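Local coordinates for protein UDP-N-Acetylenolpyruvylglucosamine Reductase (Thermus caldophilus, PDB 2GQU) that probably reduces UDP-N-acetylenolpyruvylglucosamine to UDP-N-acetylmuramate with FAD and NADPH, a step in building the bacterial cell wall, at residues E129-F134 with T163-K168; G198-N203 with H232-V237. One frame throughout, in Å; residues are numbered along the deposited sequence.

Contact 1 (E129-F134 with T163-K168)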
loop_
_atom_site.group_PDB
_atom_site.type_symbol
_atom_site.label_atom_id
_atom_site.label_comp_id
_atom_site.label_asym_id
_atom_site.label_seq_id
_atom_site.Cartn_x
_atom_site.Cartn_y
_atom_site.Cartn_z
ATOM N N GLU A 129 -15.236 -4.042 9.316
ATOM C CA GLU A 129 -16.016 -4.545 10.447
ATOM C C GLU A 129 -15.169 -5.324 11.447
ATOM O O GLU A 129 -15.411 -5.264 12.646
ATOM C CB GLU A 129 -17.162 -5.433 9.957
ATOM C CG GLU A 129 -18.261 -4.624 9.289
ATOM C CD GLU A 129 -19.483 -5.442 8.917
ATOM O OE1 GLU A 129 -20.548 -4.821 8.703
ATOM O OE2 GLU A 129 -19.388 -6.690 8.823
ATOM N N ALA A 130 -14.188 -6.086 10.955
ATOM C CA ALA A 130 -13.341 -6.895 11.834
ATOM C C ALA A 130 -12.044 -7.162 11.105
ATOM O O ALA A 130 -12.008 -7.180 9.876
ATOM C CB ALA A 130 -14.013 -8.226 12.201
ATOM N N VAL A 131 -10.987 -7.408 11.863
ATOM C CA VAL A 131 -9.683 -7.656 11.271
ATOM C C VAL A 131 -9.028 -8.810 12.020
ATOM O O VAL A 131 -8.899 -8.746 13.248
ATOM C CB VAL A 131 -8.762 -6.410 11.377
ATOM C CG1 VAL A 131 -7.396 -6.670 10.747
ATOM C CG2 VAL A 131 -9.410 -5.168 10.742
ATOM N N GLU A 132 -8.619 -9.855 11.295
ATOM C CA GLU A 132 -7.834 -10.941 11.898
ATOM C C GLU A 132 -6.361 -10.544 11.808
ATOM O O GLU A 132 -5.873 -10.181 10.733
ATOM C CB GLU A 132 -8.077 -12.264 11.169
ATOM C CG GLU A 132 -7.368 -13.420 11.830
ATOM C CD GLU A 132 -7.607 -14.726 11.122
ATOM O OE1 GLU A 132 -8.467 -15.523 11.570
ATOM O OE2 GLU A 132 -6.925 -14.962 10.114
ATOM N N VAL A 133 -5.653 -10.613 12.941
ATOM C CA VAL A 133 -4.233 -10.252 12.988
ATOM C C VAL A 133 -3.480 -11.387 13.640
ATOM O O VAL A 133 -3.862 -11.836 14.723
ATOM C CB VAL A 133 -3.967 -8.940 13.800
ATOM C CG1 VAL A 133 -2.491 -8.602 13.846
ATOM C CG2 VAL A 133 -4.732 -7.756 13.208
ATOM N N PHE A 134 -2.416 -11.831 12.978
ATOM C CA PHE A 134 -1.517 -12.847 13.508
ATOM C C PHE A 134 -0.358 -12.145 14.212
ATOM O O PHE A 134 0.358 -11.356 13.592
ATOM C CB PHE A 134 -1.002 -13.741 12.375
ATOM C CG PHE A 134 -0.032 -14.798 12.828
ATOM C CD1 PHE A 134 1.342 -14.555 12.795
ATOM C CD2 PHE A 134 -0.493 -16.031 13.276
ATOM C CE1 PHE A 134 2.256 -15.528 13.220
ATOM C CE2 PHE A 134 0.411 -17.012 13.704
ATOM C CZ PHE A 134 1.782 -16.757 13.672
ATOM N N THR A 163 -4.279 -10.827 8.346
ATOM C CA THR A 163 -4.465 -12.063 7.558
ATOM C C THR A 163 -5.810 -12.135 6.809
ATOM O O THR A 163 -5.899 -12.731 5.740
ATOM C CB THR A 163 -4.325 -13.301 8.462
ATOM O OG1 THR A 163 -5.119 -13.116 9.644
ATOM C CG2 THR A 163 -2.866 -13.492 8.861
ATOM N N ARG A 164 -6.839 -11.505 7.361
ATOM C CA ARG A 164 -8.177 -11.525 6.785
ATOM C C ARG A 164 -8.974 -10.377 7.392
ATOM O O ARG A 164 -8.687 -9.953 8.529
ATOM C CB ARG A 164 -8.882 -12.857 7.112
ATOM C CG ARG A 164 -8.824 -13.934 6.072
ATOM C CD ARG A 164 -9.185 -15.313 6.705
ATOM N NE ARG A 164 -8.290 -16.370 6.250
ATOM C CZ ARG A 164 -7.291 -16.860 6.967
ATOM N NH1 ARG A 164 -7.079 -16.414 8.181
ATOM N NH2 ARG A 164 -6.510 -17.815 6.474
ATOM N N VAL A 165 -9.969 -9.887 6.655
ATOM C CA VAL A 165 -10.865 -8.836 7.170
ATOM C C VAL A 165 -12.319 -9.152 6.852
ATOM O O VAL A 165 -12.602 -9.962 5.967
ATOM C CB VAL A 165 -10.534 -7.425 6.582
ATOM C CG1 VAL A 165 -9.063 -7.022 6.860
ATOM C CG2 VAL A 165 -10.862 -7.364 5.094
ATOM N N ARG A 166 -13.213 -8.517 7.603
ATOM C CA ARG A 166 -14.623 -8.422 7.247
ATOM C C ARG A 166 -14.893 -6.975 6.867
ATOM O O ARG A 166 -14.551 -6.038 7.597
ATOM C CB ARG A 166 -15.526 -8.813 8.415
ATOM C CG ARG A 166 -15.442 -10.233 8.850
ATOM C CD ARG A 166 -16.626 -10.507 9.738
ATOM N NE ARG A 166 -17.847 -10.365 8.947
ATOM C CZ ARG A 166 -18.580 -11.381 8.491
ATOM N NH1 ARG A 166 -18.274 -12.625 8.815
ATOM N NH2 ARG A 166 -19.652 -11.142 7.743
ATOM N N LEU A 167 -15.507 -6.785 5.710
ATOM C CA LEU A 167 -15.774 -5.450 5.211
ATOM C C LEU A 167 -17.132 -4.934 5.663
ATOM O O LEU A 167 -18.069 -5.718 5.866
ATOM C CB LEU A 167 -15.680 -5.445 3.676
ATOM C CG LEU A 167 -14.316 -5.807 3.076
ATOM C CD1 LEU A 167 -14.409 -5.980 1.562
ATOM C CD2 LEU A 167 -13.239 -4.779 3.438
ATOM N N LYS A 168 -17.230 -3.610 5.776
ATOM C CA LYS A 168 -18.467 -2.913 6.109
ATOM C C LYS A 168 -19.071 -2.372 4.819
ATOM O O LYS A 168 -18.640 -1.334 4.323
ATOM C CB LYS A 168 -18.151 -1.768 7.079
ATOM C CG LYS A 168 -19.359 -1.068 7.682
ATOM C CD LYS A 168 -18.920 -0.114 8.814
ATOM C CE LYS A 168 -18.692 1.310 8.327
ATOM N NZ LYS A 168 -17.761 2.102 9.212
#
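Glu132 reaches over to Thr163 and Arg164 with one carboxylate oxygen. With CG anti to the backbone N (chi1 -176°) and chi2 fully extended, its chain runs beside that of Arg164, both pointing the same way, and OE2 arrives at the guanidinium edge. There it forms a salt bridge with Arg164 NH1, the carboxylate and guanidinium planes 85° apart; the modelled separation of 2.4 Å between OE2 and NH1 is doubtfully short. The same oxygen accepts a hydrogen bond from Thr163 OG1 at 2.6 Å through its anti lone pair. With OG1 placed between the backbone N and the carbonyl carbon (chi1 48°), the hydroxyl faces OE2, and CG2 rests on CB of Phe134. Arg31 takes the other carboxylate oxygen and Glu68 the NH2 of Arg164, extending the buried pair into a charged network. These side chains stand on strands 128-135 and 161-171 of an antiparallel sheet, the first in the FAD-binding family region, and the ladder carries a classic beta bulge: Glu129 and Ala130 both face Arg166. Glu129 N donates to Arg166 O at 2.7 Å, whereas the bond from Ala130 N to that oxygen is weak; Arg166 N returns a bond of 2.9 Å to Ala130 O. On the face with Glu132, CB of Ala130 packs against CB of Arg166; Arg166 also makes a cation-pi contact with Trp77. Val131 and Val165 meet through their CG1 atoms on the other face. At the bulge the Glu129 carboxylate lies nearly coplanar with the Arg166 guanidinium, but OE2 stays 4.0 Å from NE, a long salt bridge.

Contact 2 (G198-N203 with H232-V237). With EPU (uridine-diphosphate-2(N-acetylglucosaminyl) butyric acid), chain C.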
loop_
_atom_site.group_PDB
_atom_site.type_symbol
_atom_site.label_atom_id
_atom_site.label_comp_id
_atom_site.label_asym_id
_atom_site.label_seq_id
_atom_site.Cartn_x
_atom_site.Cartn_y
_atom_site.Cartn_z
ATOM N N GLY A 198 3.307 5.999 -5.633
ATOM C CA GLY A 198 2.281 6.976 -5.289
ATOM C C GLY A 198 2.907 8.240 -4.740
ATOM O O GLY A 198 3.994 8.635 -5.180
ATOM N N CYS A 199 2.239 8.873 -3.778
ATOM C CA CYS A 199 2.768 10.093 -3.178
ATOM C C CYS A 199 3.971 9.798 -2.300
ATOM O O CYS A 199 3.872 9.016 -1.362
ATOM C CB CYS A 199 1.702 10.798 -2.350
ATOM S SG CYS A 199 0.572 11.725 -3.364
ATOM N N ALA A 200 5.107 10.420 -2.612
ATOM C CA ALA A 200 6.318 10.217 -1.818
ATOM C C ALA A 200 6.233 10.842 -0.428
ATOM O O ALA A 200 6.724 10.265 0.539
ATOM C CB ALA A 200 7.543 10.754 -2.565
ATOM N N PHE A 201 5.628 12.024 -0.347
ATOM C CA PHE A 201 5.566 12.785 0.893
ATOM C C PHE A 201 4.147 12.839 1.441
ATOM O O PHE A 201 3.182 12.930 0.690
ATOM C CB PHE A 201 6.132 14.202 0.699
ATOM C CG PHE A 201 7.559 14.222 0.200
ATOM C CD1 PHE A 201 7.846 14.418 -1.150
ATOM C CD2 PHE A 201 8.618 14.047 1.088
ATOM C CE1 PHE A 201 9.168 14.413 -1.601
ATOM C CE2 PHE A 201 9.930 14.043 0.645
ATOM C CZ PHE A 201 10.210 14.233 -0.693
ATOM N N LYS A 202 4.020 12.791 2.760
ATOM C CA LYS A 202 2.713 13.037 3.359
ATOM C C LYS A 202 2.345 14.516 3.222
ATOM O O LYS A 202 3.221 15.366 3.184
ATOM C CB LYS A 202 2.688 12.613 4.821
ATOM C CG LYS A 202 3.933 12.931 5.615
ATOM C CD LYS A 202 3.785 12.525 7.093
ATOM C CE LYS A 202 3.241 11.113 7.284
ATOM N NZ LYS A 202 4.268 10.064 7.025
ATOM N N ASN A 203 1.048 14.821 3.140
ATOM C CA ASN A 203 0.612 16.219 3.092
ATOM C C ASN A 203 0.693 16.823 4.476
ATOM O O ASN A 203 0.192 16.211 5.427
ATOM C CB ASN A 203 -0.849 16.334 2.647
ATOM C CG ASN A 203 -1.047 16.102 1.177
ATOM O OD1 ASN A 203 -0.129 16.287 0.361
ATOM N ND2 ASN A 203 -2.272 15.724 0.810
ATOM N N HIS A 232 2.462 15.400 -11.545
ATOM C CA HIS A 232 2.087 15.611 -10.140
ATOM C C HIS A 232 3.380 15.652 -9.323
ATOM O O HIS A 232 4.184 14.721 -9.368
ATOM C CB HIS A 232 1.159 14.480 -9.660
ATOM C CG HIS A 232 0.479 14.745 -8.343
ATOM N ND1 HIS A 232 1.170 14.945 -7.164
ATOM C CD2 HIS A 232 -0.838 14.780 -8.012
ATOM C CE1 HIS A 232 0.311 15.135 -6.176
ATOM N NE2 HIS A 232 -0.915 15.035 -6.663
ATOM N N GLY A 233 3.580 16.747 -8.601
ATOM C CA GLY A 233 4.831 16.994 -7.896
ATOM C C GLY A 233 5.164 16.005 -6.798
ATOM O O GLY A 233 6.325 15.833 -6.449
ATOM N N ASN A 234 4.141 15.359 -6.246
ATOM C CA ASN A 234 4.368 14.400 -5.159
ATOM C C ASN A 234 4.659 12.992 -5.677
ATOM O O ASN A 234 4.863 12.070 -4.897
ATOM C CB ASN A 234 3.184 14.411 -4.164
ATOM C CG ASN A 234 3.601 14.046 -2.739
ATOM O OD1 ASN A 234 4.780 13.819 -2.446
ATOM N ND2 ASN A 234 2.616 14.001 -1.830
ATOM N N PHE A 235 4.705 12.820 -6.994
ATOM C CA PHE A 235 5.023 11.519 -7.550
ATOM C C PHE A 235 6.459 11.537 -8.043
ATOM O O PHE A 235 6.793 12.297 -8.949
ATOM C CB PHE A 235 4.076 11.150 -8.692
ATOM C CG PHE A 235 2.727 10.655 -8.235
ATOM C CD1 PHE A 235 1.807 11.522 -7.649
ATOM C CD2 PHE A 235 2.381 9.327 -8.394
ATOM C CE1 PHE A 235 0.559 11.059 -7.224
ATOM C CE2 PHE A 235 1.127 8.850 -7.980
ATOM C CZ PHE A 235 0.216 9.729 -7.397
ATOM N N ILE A 236 7.306 10.735 -7.410
ATOM C CA ILE A 236 8.620 10.455 -7.966
ATOM C C ILE A 236 8.454 9.210 -8.789
ATOM O O ILE A 236 7.918 8.197 -8.304
ATOM C CB ILE A 236 9.691 10.252 -6.887
ATOM C CG1 ILE A 236 10.040 11.594 -6.242
ATOM C CG2 ILE A 236 10.951 9.577 -7.489
ATOM C CD1 ILE A 236 10.815 11.472 -4.933
ATOM N N VAL A 237 8.891 9.289 -10.043
ATOM C CA VAL A 237 8.715 8.184 -10.976
ATOM C C VAL A 237 10.061 7.546 -11.397
ATOM O O VAL A 237 11.124 8.190 -11.353
ATOM C CB VAL A 237 7.834 8.601 -12.199
ATOM C CG1 VAL A 237 6.442 9.044 -11.739
ATOM C CG2 VAL A 237 8.500 9.708 -13.017
HETATM N N1U EPU C . -1.797 19.978 -7.980
HETATM C C2U EPU C . -0.840 20.930 -8.407
HETATM N N3U EPU C . 0.407 20.550 -8.699
HETATM C C4U EPU C . 0.827 19.287 -8.515
HETATM C C5U EPU C . -0.028 18.310 -8.023
HETATM C C6U EPU C . -1.330 18.663 -7.699
HETATM O O2U EPU C . -1.187 22.109 -8.618
HETATM O O4U EPU C . 2.001 18.987 -8.798
HETATM C C1D EPU C . -2.984 20.445 -7.257
HETATM C C2D EPU C . -4.126 19.701 -7.932
HETATM O O2D EPU C . -4.522 20.342 -9.154
HETATM C C3D EPU C . -5.212 19.715 -6.886
HETATM C C4D EPU C . -4.473 19.897 -5.564
HETATM O O4D EPU C . -3.098 20.177 -5.860
HETATM O O3D EPU C . -6.064 20.835 -7.146
HETATM C C5D EPU C . -4.548 18.622 -4.733
HETATM O O5D EPU C . -4.000 17.568 -5.523
HETATM P PA EPU C . -4.630 16.087 -5.466
HETATM O O1A EPU C . -6.116 16.172 -5.712
HETATM O O2A EPU C . -3.795 15.153 -6.308
HETATM O O3A EPU C . -4.435 15.682 -3.911
HETATM P PB EPU C . -3.051 15.507 -3.085
HETATM O O1B EPU C . -3.259 16.171 -1.743
HETATM O O2B EPU C . -1.839 15.870 -3.921
HETATM C C1 EPU C . -3.925 13.328 -1.936
HETATM C C2 EPU C . -3.360 11.997 -1.462
HETATM C C3 EPU C . -3.370 10.997 -2.601
HETATM C C4 EPU C . -4.824 10.776 -3.016
HETATM C C5 EPU C . -5.453 12.106 -3.458
HETATM C C6 EPU C . -6.961 11.979 -3.668
HETATM C C7 EPU C . -2.105 12.303 0.546
HETATM C C8 EPU C . -0.793 12.431 1.231
HETATM N N2 EPU C . -2.076 12.168 -0.791
HETATM O O1 EPU C . -3.033 13.911 -2.884
HETATM O O3 EPU C . -2.840 9.799 -2.072
HETATM O O4 EPU C . -4.914 9.814 -4.068
HETATM O O5 EPU C . -5.237 13.133 -2.480
HETATM O O6 EPU C . -7.632 12.091 -2.397
HETATM O O7 EPU C . -3.141 12.320 1.191
HETATM C C1E EPU C . -0.860 8.432 -1.976
HETATM O O1E EPU C . 0.077 7.775 -2.464
HETATM O O2E EPU C . -1.084 8.514 -0.744
HETATM C C2E EPU C . -1.799 9.135 -2.822
HETATM C C3E EPU C . -1.735 9.140 -4.153
HETATM O O HOH W 1 6.280 7.546 -6.194
HETATM O O HOH W 2 0.369 15.867 -2.325
HETATM O O HOH W 3 -0.446 13.836 -1.755
#
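Asn234 lays its amide almost flat with the Phe201 ring, the two planes 6° apart, and OD1 meets the ring at its edge. Because CG is anti to the backbone N (chi1 -151°), the amide reaches the backbone of Phe201 and grips it twice: Phe201 N donates to Asn234 OD1 at 2.9 Å, and Asn234 ND2 donates to Phe201 O at 2.8 Å, close to its own amide plane. The main chain adds a straight bond from Ala200 N to Asn234 O (2.8 Å, 170°). Were Asn234 replaced by alanine, Phe201 N and O would probably lose both side-chain mates, leaving the loop that carries Cys199 less firmly fixed. Phe235 turns one face to the Gly198-Cys199 peptide, while CE1 of Phe235 lies over the centre of the His232 ring. The opposite face of that imidazole takes the uracil C5U of the bound ligand EPU, which carries the enolpyruvyl group of the substrate; ND1 accepts from Asn234 N, and NE2 donates to the diphosphate O2A at 2.9 Å. Cys199 SG stands obliquely to both rings, 3.9 Å from CE1 of Phe235 and 3.6 Å from EPU C2E. Cys199 N donates to the EPU carboxylate oxygen O1E at 2.8 Å, and Asn203 ND2 holds O1B. With FAD touching Gly198 and Arg152 nearby, this is the substrate pocket of a MurB-family reductase, where Cys199 is the probable proton donor.

In the fold
From the N terminus the chain runs through strands 5-10, 22-28, 42-44 and 61-65, then strand 77-79 and helices 84-94 and 109-114, before strand 128-135. Contact 1 opens there and closes when the chain returns along strand 161-171, after 28 residues that include strand 138-142 and the active-site Arg152. Helix 174-187 leads on to 198-203, where contact 2 opens; it closes at 232-237 after another 28 residues, with helix 209-215 between. The loops follow in series, neither nested nor crossed. The centres of contact 1 and contact 2 lie about 29 Å apart: contact 1 joins neighbouring strands of the antiparallel sheet, contact 2 holds the loop after strand 196-197 against the segment leading into strand 235-238.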